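Local coordinates for probable oxidoreductase protein (Rhizobium etli, PDB 4FB5), which is a probable oxidoreductase of the GFO/IDH/MocA family, thought to bind a dinucleotide cofactor such as NAD through its Rossmann domain, at residues L218-G223 and P361-T366. Sequence-based numbering, arbitrary orientation.
Sequences LWYLFG and PSSIVT
Tyr220 and Ser363 mark the closest backbone approach, with their CA atoms 8.5 Å apart, so side chains from both segments, and the carbonyl O of Ile364, fill the gap. The protein has the two-domain GFO/IDH/MocA fold. Residues 218-221 are the last turn of helix 206-221, which packs on the large mixed sheet. Residues 361-366 lie in the loop between helices 344-358 and 367-385. Trp219 carries most of the contact. Its CG lies anti to the backbone N (chi1 169°), and the six-membered end of the indole extends to the loop. CH2 comes 3.6 Å from the carbonyl O of Ile364, at an oblique angle to the ring. Next to it, CZ3 packs 3.8 Å from CG2 of Val365, again obliquely. Trp219 and Val365 lie alongside one another, pointing opposite ways. An alanine in place of Trp219 would probably open a gap beside Val365 and leave the Ile364 carbonyl without the indole rim against it. Val365 is also tied by backbone hydrogen bonds to Leu150, on the edge strand of the Rossmann sheet. Val365 thus touches helix 206-221 with its side chain and is bonded through its backbone to the Rossmann sheet. Tyr220 adds a lighter touch beside the indole. Its ring also makes a cation-pi contact with Arg164 of helix 158-168, and its backbone O accepts a hydrogen bond from the same arginine. Ser363 is held by a hydrogen bond from its N to Glu352, while its OG has a weak one with Gln156. Its CB meets the edge of the Tyr220 ring, near the ring plane, 4.2 Å from CE1.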
loop_
_atom_site.group_PDB
_atom_site.type_symbol
_atom_site.label_atom_id
_atom_site.label_comp_id
_atom_site.label_asym_id
_atom_site.label_seq_id
_atom_site.Cartn_x
_atom_site.Cartn_y
_atom_site.Cartn_z
ATOM N N LEU A 218 9.892 -12.660 18.744
ATOM C CA LEU A 218 11.153 -12.122 19.194
ATOM C C LEU A 218 12.084 -13.271 19.632
ATOM O O LEU A 218 13.329 -13.144 19.551
ATOM C CB LEU A 218 10.951 -11.086 20.291
ATOM C CG LEU A 218 10.066 -9.899 19.870
ATOM C CD1 LEU A 218 10.024 -8.833 20.882
ATOM C CD2 LEU A 218 10.484 -9.284 18.557
ATOM N N TRP A 219 11.477 -14.395 20.037
ATOM C CA TRP A 219 12.237 -15.478 20.577
ATOM C C TRP A 219 12.936 -16.119 19.425
ATOM O O TRP A 219 14.156 -16.232 19.401
ATOM C CB TRP A 219 11.352 -16.510 21.275
ATOM C CG TRP A 219 12.139 -17.720 21.578
ATOM C CD1 TRP A 219 13.081 -17.850 22.566
ATOM C CD2 TRP A 219 12.161 -18.969 20.841
ATOM N NE1 TRP A 219 13.666 -19.106 22.515
ATOM C CE2 TRP A 219 13.108 -19.819 21.482
ATOM C CE3 TRP A 219 11.430 -19.476 19.754
ATOM C CZ2 TRP A 219 13.354 -21.139 21.056
ATOM C CZ3 TRP A 219 11.674 -20.797 19.333
ATOM C CH2 TRP A 219 12.644 -21.601 19.982
ATOM N N TYR A 220 12.136 -16.542 18.458
ATOM C CA TYR A 220 12.608 -17.163 17.210
ATOM C C TYR A 220 13.719 -16.389 16.531
ATOM O O TYR A 220 14.701 -16.970 16.077
ATOM C CB TYR A 220 11.451 -17.230 16.261
ATOM C CG TYR A 220 11.730 -17.983 15.020
ATOM C CD1 TYR A 220 12.075 -19.344 15.066
ATOM C CD2 TYR A 220 11.614 -17.363 13.782
ATOM C CE1 TYR A 220 12.323 -20.041 13.894
ATOM C CE2 TYR A 220 11.865 -18.035 12.628
ATOM C CZ TYR A 220 12.212 -19.372 12.678
ATOM O OH TYR A 220 12.457 -20.036 11.504
ATOM N N LEU A 221 13.548 -15.072 16.471
ATOM C CA LEU A 221 14.479 -14.183 15.793
ATOM C C LEU A 221 15.720 -13.800 16.637
ATOM O O LEU A 221 16.830 -13.670 16.095
ATOM C CB LEU A 221 13.737 -12.913 15.380
ATOM C CG LEU A 221 12.769 -13.099 14.215
ATOM C CD1 LEU A 221 11.928 -11.834 13.961
ATOM C CD2 LEU A 221 13.543 -13.467 12.986
ATOM N N PHE A 222 15.528 -13.611 17.945
ATOM C CA PHE A 222 16.548 -13.019 18.782
ATOM C C PHE A 222 16.815 -13.841 20.031
ATOM O O PHE A 222 17.841 -14.510 20.152
ATOM C CB PHE A 222 16.148 -11.584 19.148
ATOM C CG PHE A 222 15.995 -10.677 17.944
ATOM C CD1 PHE A 222 17.084 -10.420 17.116
ATOM C CD2 PHE A 222 14.744 -10.134 17.612
ATOM C CE1 PHE A 222 16.942 -9.606 15.995
ATOM C CE2 PHE A 222 14.571 -9.330 16.505
ATOM C CZ PHE A 222 15.665 -9.054 15.687
ATOM N N GLY A 223 15.885 -13.755 20.964
ATOM C CA GLY A 223 15.820 -14.659 22.060
ATOM C C GLY A 223 14.853 -14.075 23.058
ATOM O O GLY A 223 13.965 -13.281 22.693
ATOM N N PRO A 361 16.858 -31.993 13.921
ATOM C CA PRO A 361 16.742 -30.587 14.310
ATOM C C PRO A 361 15.406 -30.093 13.816
ATOM O O PRO A 361 15.032 -30.379 12.666
ATOM C CB PRO A 361 17.881 -29.901 13.538
ATOM C CG PRO A 361 18.762 -31.048 12.990
ATOM C CD PRO A 361 17.806 -32.189 12.807
ATOM N N SER A 362 14.685 -29.398 14.690
ATOM C CA SER A 362 13.409 -28.777 14.326
ATOM C C SER A 362 13.330 -27.305 14.756
ATOM O O SER A 362 14.184 -26.821 15.525
ATOM C CB SER A 362 12.259 -29.544 14.966
ATOM O OG SER A 362 12.221 -29.275 16.356
ATOM N N SER A 363 12.303 -26.597 14.276
ATOM C CA SER A 363 12.048 -25.251 14.794
ATOM C C SER A 363 10.713 -25.228 15.498
ATOM O O SER A 363 9.717 -24.792 14.960
ATOM C CB SER A 363 12.100 -24.185 13.702
ATOM O OG SER A 363 10.855 -24.103 13.040
ATOM N N ILE A 364 10.694 -25.705 16.716
ATOM C CA ILE A 364 9.466 -25.772 17.413
ATOM C C ILE A 364 9.619 -24.972 18.679
ATOM O O ILE A 364 10.720 -24.537 19.014
ATOM C CB ILE A 364 9.126 -27.224 17.678
ATOM C CG1 ILE A 364 7.649 -27.407 17.506
ATOM C CG2 ILE A 364 9.576 -27.687 19.061
ATOM C CD1 ILE A 364 7.359 -28.601 16.742
ATOM N N VAL A 365 8.525 -24.735 19.372
ATOM C CA VAL A 365 8.640 -24.100 20.669
ATOM C C VAL A 365 8.279 -25.139 21.708
ATOM O O VAL A 365 7.224 -25.781 21.618
ATOM C CB VAL A 365 7.755 -22.872 20.793
ATOM C CG1 VAL A 365 7.928 -22.227 22.151
ATOM C CG2 VAL A 365 8.072 -21.898 19.686
ATOM N N THR A 366 9.195 -25.330 22.651
ATOM C CA THR A 366 9.077 -26.373 23.639
ATOM C C THR A 366 8.572 -25.742 24.880
ATOM O O THR A 366 8.756 -24.533 25.120
ATOM C CB THR A 366 10.447 -26.914 24.118
ATOM O OG1 THR A 366 11.160 -25.851 24.782
ATOM C CG2 THR A 366 11.256 -27.489 22.988
#